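Local coordinates for restriction endonuclease LpnPI (Legionella pneumophila subsp. pneumophila str. Philadelphia 1, PDB 4RZL), which probably recognises DNA carrying modified cytosine through this N-terminal SRA-type domain, the DNA-recognition part of a modification-dependent restriction endonuclease, at residues Q107-A110 against T111-M114; Y12-D15 against T16-N19. All coordinates share one frame; numbering follows the deposited sequence.

Interaction 1 (Q107-A110 against T111-M114); sequences QGNA and TLKM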
ATOM      1  N   GLN A 107      -5.076  -9.859   9.480  1.00 21.14           N
ATOM      2  CA  GLN A 107      -5.431 -10.663   8.308  1.00 20.26           C
ATOM      3  C   GLN A 107      -4.779 -10.156   7.017  1.00 15.15           C
ATOM      4  O   GLN A 107      -5.348 -10.301   5.929  1.00 16.17           O
ATOM      5  CB  GLN A 107      -6.951 -10.695   8.137  1.00 21.19           C
ATOM      6  CG  GLN A 107      -7.687 -11.540   9.178  1.00 28.24           C
ATOM      7  CD  GLN A 107      -7.467 -13.029   8.969  1.00 39.36           C
ATOM      8  OE1 GLN A 107      -8.143 -13.656   8.146  1.00 45.99           O
ATOM      9  NE2 GLN A 107      -6.517 -13.606   9.710  1.00 32.83           N
ATOM     10  N   GLY A 108      -3.592  -9.571   7.139  1.00 16.91           N
ATOM     11  CA  GLY A 108      -2.874  -9.057   5.983  1.00 14.02           C
ATOM     12  C   GLY A 108      -2.535 -10.188   5.021  1.00 14.63           C
ATOM     13  O   GLY A 108      -2.820 -10.104   3.829  1.00 14.01           O
ATOM     14  N   ASN A 109      -1.937 -11.253   5.549  1.00 12.27           N
ATOM     15  CA  ASN A 109      -1.521 -12.379   4.721  1.00 16.54           C
ATOM     16  C   ASN A 109      -2.688 -13.097   4.070  1.00 13.56           C
ATOM     17  O   ASN A 109      -2.623 -13.434   2.890  1.00 15.22           O
ATOM     18  CB  ASN A 109      -0.696 -13.365   5.546  1.00 15.70           C
ATOM     19  CG  ASN A 109       0.731 -12.921   5.700  1.00 16.55           C
ATOM     20  OD1 ASN A 109       1.185 -12.022   4.994  1.00 17.71           O
ATOM     21  ND2 ASN A 109       1.450 -13.537   6.628  1.00 13.42           N
ATOM     22  N   ALA A 110      -3.771 -13.311   4.816  1.00  9.20           N
ATOM     23  CA  ALA A 110      -4.951 -13.941   4.225  1.00 15.74           C
ATOM     24  C   ALA A 110      -5.493 -13.075   3.072  1.00 17.99           C
ATOM     25  O   ALA A 110      -5.925 -13.576   2.036  1.00 18.72           O
ATOM     26  CB  ALA A 110      -6.028 -14.160   5.292  1.00 15.14           C
ATOM     27  N   THR A 111      -5.449 -11.761   3.249  1.00 18.66           N
ATOM     28  CA  THR A 111      -5.976 -10.862   2.232  1.00 15.49           C
ATOM     29  C   THR A 111      -5.045 -10.822   1.019  1.00 14.03           C
ATOM     30  O   THR A 111      -5.525 -10.826  -0.128  1.00 17.04           O
ATOM     31  CB  THR A 111      -6.184  -9.443   2.784  1.00 18.62           C
ATOM     32  OG1 THR A 111      -7.049  -9.505   3.921  1.00 21.40           O
ATOM     33  CG2 THR A 111      -6.810  -8.541   1.727  1.00 22.42           C
ATOM     34  N   LEU A 112      -3.729 -10.799   1.271  1.00 16.60           N
ATOM     35  CA  LEU A 112      -2.739 -10.871   0.193  1.00 15.65           C
ATOM     36  C   LEU A 112      -3.004 -12.102  -0.659  1.00 15.13           C
ATOM     37  O   LEU A 112      -3.037 -12.018  -1.883  1.00 13.96           O
ATOM     38  CB  LEU A 112      -1.306 -10.903   0.726  1.00 12.93           C
ATOM     39  CG  LEU A 112      -0.707  -9.603   1.273  1.00 19.20           C
ATOM     40  CD1 LEU A 112       0.671  -9.844   1.896  1.00 11.01           C
ATOM     41  CD2 LEU A 112      -0.597  -8.573   0.191  1.00 12.89           C
ATOM     42  N   LYS A 113      -3.233 -13.244  -0.020  1.00 16.54           N
ATOM     43  CA  LYS A 113      -3.486 -14.456  -0.795  1.00 17.52           C
ATOM     44  C   LYS A 113      -4.728 -14.293  -1.680  1.00 15.41           C
ATOM     45  O   LYS A 113      -4.729 -14.665  -2.859  1.00 13.78           O
ATOM     46  CB  LYS A 113      -3.644 -15.676   0.122  1.00 15.99           C
ATOM     47  CG  LYS A 113      -3.923 -16.957  -0.671  1.00 20.69           C
ATOM     48  CD  LYS A 113      -4.192 -18.173   0.216  1.00 27.53           C
ATOM     49  CE  LYS A 113      -4.649 -19.383  -0.614  1.00 31.23           C
ATOM     50  NZ  LYS A 113      -3.766 -19.574  -1.819  1.00 41.18           N
ATOM     51  N   MET A 114      -5.786 -13.723  -1.118  1.00 13.29           N
ATOM     52  CA  MET A 114      -7.019 -13.507  -1.881  1.00 22.21           C
ATOM     53  C   MET A 114      -6.814 -12.574  -3.070  1.00 14.00           C
ATOM     54  O   MET A 114      -7.303 -12.845  -4.166  1.00 19.00           O
ATOM     55  CB  MET A 114      -8.113 -12.936  -0.980  1.00 16.61           C
ATOM     56  CG  MET A 114      -8.718 -13.961  -0.034  1.00 39.87           C
ATOM     57  SD  MET A 114      -9.909 -13.178   1.054  1.00 61.91           S
ATOM     58  CE  MET A 114     -10.793 -12.160  -0.136  1.00 42.72           C
TER

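Interaction 2 (Y12-D15 against T16-N19); sequences YSFD and TLAN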
ATOM      1  N   TYR A  12       3.145  18.367   3.358  1.00 17.44           N
ATOM      2  CA  TYR A  12       1.871  18.730   3.982  1.00 14.65           C
ATOM      3  C   TYR A  12       1.963  18.744   5.495  1.00 25.62           C
ATOM      4  O   TYR A  12       2.253  17.711   6.100  1.00 19.52           O
ATOM      5  CB  TYR A  12       0.760  17.772   3.556  1.00 17.72           C
ATOM      6  CG  TYR A  12       0.343  17.925   2.115  1.00 23.41           C
ATOM      7  CD1 TYR A  12       1.084  17.344   1.098  1.00 27.80           C
ATOM      8  CD2 TYR A  12      -0.799  18.649   1.772  1.00 21.23           C
ATOM      9  CE1 TYR A  12       0.700  17.467  -0.221  1.00 29.20           C
ATOM     10  CE2 TYR A  12      -1.181  18.789   0.459  1.00 27.39           C
ATOM     11  CZ  TYR A  12      -0.427  18.196  -0.534  1.00 30.35           C
ATOM     12  OH  TYR A  12      -0.804  18.321  -1.843  1.00 29.66           O
ATOM     13  N   SER A  13       1.707  19.893   6.109  1.00 21.35           N
ATOM     14  CA  SER A  13       1.687  19.969   7.562  1.00 27.06           C
ATOM     15  C   SER A  13       0.460  19.218   8.093  1.00 27.38           C
ATOM     16  O   SER A  13      -0.539  19.026   7.373  1.00 19.08           O
ATOM     17  CB  SER A  13       1.671  21.424   8.034  1.00 25.67           C
ATOM     18  OG  SER A  13       0.525  22.074   7.527  1.00 37.69           O
ATOM     19  N   PHE A  14       0.548  18.788   9.349  1.00 23.02           N
ATOM     20  CA  PHE A  14      -0.449  17.909   9.945  1.00 16.76           C
ATOM     21  C   PHE A  14      -1.846  18.500   9.923  1.00 22.01           C
ATOM     22  O   PHE A  14      -2.831  17.779   9.797  1.00 21.81           O
ATOM     23  CB  PHE A  14      -0.058  17.570  11.385  1.00 23.39           C
ATOM     24  CG  PHE A  14      -1.028  16.651  12.080  1.00 25.17           C
ATOM     25  CD1 PHE A  14      -1.116  15.313  11.723  1.00 27.34           C
ATOM     26  CD2 PHE A  14      -1.836  17.121  13.109  1.00 32.76           C
ATOM     27  CE1 PHE A  14      -2.003  14.453  12.372  1.00 29.90           C
ATOM     28  CE2 PHE A  14      -2.720  16.267  13.772  1.00 36.76           C
ATOM     29  CZ  PHE A  14      -2.810  14.934  13.397  1.00 37.94           C
ATOM     30  N   ASP A  15      -1.955  19.816  10.015  1.00 27.46           N
ATOM     31  CA  ASP A  15      -3.288  20.394  10.055  1.00 28.08           C
ATOM     32  C   ASP A  15      -3.850  20.657   8.650  1.00 26.95           C
ATOM     33  O   ASP A  15      -4.956  21.166   8.519  1.00 30.80           O
ATOM     34  CB  ASP A  15      -3.288  21.675  10.902  1.00 43.65           C
ATOM     35  CG  ASP A  15      -2.640  22.848  10.198  1.00 52.07           C
ATOM     36  OD1 ASP A  15      -1.654  22.636   9.460  1.00 44.10           O
ATOM     37  OD2 ASP A  15      -3.119  23.989  10.389  1.00 69.42           O
ATOM     38  N   THR A  16      -3.114  20.274   7.604  1.00 24.90           N
ATOM     39  CA  THR A  16      -3.633  20.393   6.234  1.00 25.92           C
ATOM     40  C   THR A  16      -3.990  19.041   5.598  1.00 27.40           C
ATOM     41  O   THR A  16      -4.318  18.975   4.408  1.00 26.65           O
ATOM     42  CB  THR A  16      -2.648  21.140   5.298  1.00 25.84           C
ATOM     43  OG1 THR A  16      -1.464  20.355   5.100  1.00 26.70           O
ATOM     44  CG2 THR A  16      -2.270  22.493   5.897  1.00 27.07           C
ATOM     45  N   LEU A  17      -3.900  17.967   6.379  1.00 24.83           N
ATOM     46  CA  LEU A  17      -4.059  16.610   5.848  1.00 21.41           C
ATOM     47  C   LEU A  17      -5.489  16.258   5.421  1.00 29.25           C
ATOM     48  O   LEU A  17      -5.693  15.520   4.451  1.00 23.87           O
ATOM     49  CB  LEU A  17      -3.594  15.582   6.890  1.00 20.47           C
ATOM     50  CG  LEU A  17      -2.121  15.680   7.289  1.00 23.16           C
ATOM     51  CD1 LEU A  17      -1.730  14.525   8.209  1.00 21.13           C
ATOM     52  CD2 LEU A  17      -1.196  15.759   6.091  1.00 19.75           C
ATOM     53  N   ALA A  18      -6.477  16.782   6.141  1.00 22.56           N
ATOM     54  CA  ALA A  18      -7.857  16.347   5.951  1.00 21.18           C
ATOM     55  C   ALA A  18      -8.443  16.627   4.566  1.00 22.32           C
ATOM     56  O   ALA A  18      -9.338  15.898   4.119  1.00 25.66           O
ATOM     57  CB  ALA A  18      -8.748  16.973   7.029  1.00 34.67           C
ATOM     58  N   ASN A  19      -7.962  17.656   3.872  1.00 17.93           N
ATOM     59  CA  ASN A  19      -8.473  17.917   2.523  1.00 21.29           C
ATOM     60  C   ASN A  19      -7.363  17.834   1.469  1.00 16.97           C
ATOM     61  O   ASN A  19      -7.524  18.319   0.349  1.00 22.44           O
ATOM     62  CB  ASN A  19      -9.188  19.271   2.436  1.00 20.06           C
ATOM     63  CG  ASN A  19      -8.236  20.437   2.564  1.00 22.22           C
ATOM     64  OD1 ASN A  19      -7.199  20.324   3.210  1.00 27.46           O
ATOM     65  ND2 ASN A  19      -8.578  21.559   1.945  1.00 15.98           N
TER
HETATM   66  O   HOH W   1      -6.344  18.743   8.379  1.00 36.13           O

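Interaction 1 (Q107-A110 against T111-M114)
Gln-107, the N-cap residue of helix 108-119, offers its carbonyl O to Thr-111, which takes it with two donors. The hydroxyl OG1 of Thr-111 lies 2.7 Å from Gln-107 O and its amide N 3.1 Å from the same atom, the two arriving from opposite faces of the carbonyl plane. With Thr-111 OG1 set beside its own backbone N (chi1 -57°), the hydroxyl turns back down the helix onto that oxygen. Gly-108 follows, and its O receives Leu-112 N at 2.8 Å, the straightest of the four backbone N-H bonds (164° at the hydrogen). Leu-112 CG also rests over that oxygen, at 3.4 Å from Gly-108 O. Asn-109 O accepts Lys-113 N, while Leu-112 crosses the Asn-109 side chain at a slant, its CD1 3.8 Å from Asn-109 OD1. Ala-110 closes the series: its O accepts Met-114 N at 3.2 Å, and Met-114 CG packs against the same oxygen. Two polar ends find partners farther off: Asn-109 ND2 is held by Ile-101 O and Asn-180 OD1, which fix the rotation of the amide, and Lys-113 runs outward along the helix to a salt bridge with Asp-117. These i to i+4 bonds make up the first two turns of helix 108-119, whose first amides, Gly-108 N and Asn-109 N, bind the carboxylate of Asp-93. Asn-109, Leu-112 and Lys-113 lean on Tyr-181, and Leu-112 also on Phe-185, so this end of helix 108-119 packs against strand 176-187 of the mixed sheet.

Interaction 2 (Y12-D15 against T16-N19)
Thr-16 folds back on Ser-13 and grips its carbonyl O twice. The backbone N of Thr-16 is 2.9 Å from Ser-13 O and stands well above the carbonyl plane, whereas the hydroxyl OG1, 2.8 Å from Ser-13 O, lies closer to that plane. The N-H bond, with Phe-14 and Asp-15 at the two middle positions, closes a type I beta turn. Thr-16 OG1 sits between its backbone N and carbonyl carbon (chi1 67°), which carries the hydroxyl back to the turn's first carbonyl and sends CG2 to the Ser-13 and Asp-15 side chains, 3.3 Å from Ser-13 OG. Those two are themselves joined: Ser-13 OG donates to Asp-15 OD1 at 3.0 Å, meeting it nearly along the C-O bond, which ties the carboxylate to the first residue of the turn. Thr-16 OG1 also borders the edge of the Tyr-12 ring, near its plane. Leu-17 supplies the apolar side. Its two methyls part company, CD2 going to Tyr-12 CB at 3.8 Å and CD1 to Phe-14 CD1 at 3.7 Å, while CG settles against Phe-14 O. The Phe-14 and Leu-17 side chains cross at roughly a right angle. A water bridges onward, accepting from Ala-18 N at 3.0 Å and donating weakly to Asp-15 O. Farther out, Lys-43 binds Phe-14 O and makes a cation-pi contact with the Phe-14 ring, and Tyr-12 stacks on Tyr-28. The turn leads out of strand 11-12, which pairs in parallel with strand 27-28, and Leu-17 packs on Pro-40, Lys-43 and Ile-44 of helix 40-44 before the chain reaches strand 22-23.

Overall arrangement
Interactions 1 and 2 lie on opposite sides of the chain's centre, their own centres about 31 Å apart and their nearest atoms about 24 Å apart, so neither touches the other. Interaction 2 comes first in sequence and lies at the surface, about 20 Å from the chain's centre; interaction 1 is partly buried, about 13 Å from it. Both relate to one mixed sheet: residues 107-114 pack on strand 176-187, which pairs with three other strands, while residues 12-19 leave strand 11-12, which pairs only with strand 27-28. In each, a threonine doubly binds an earlier carbonyl, four residues back in interaction 1 and three in interaction 2.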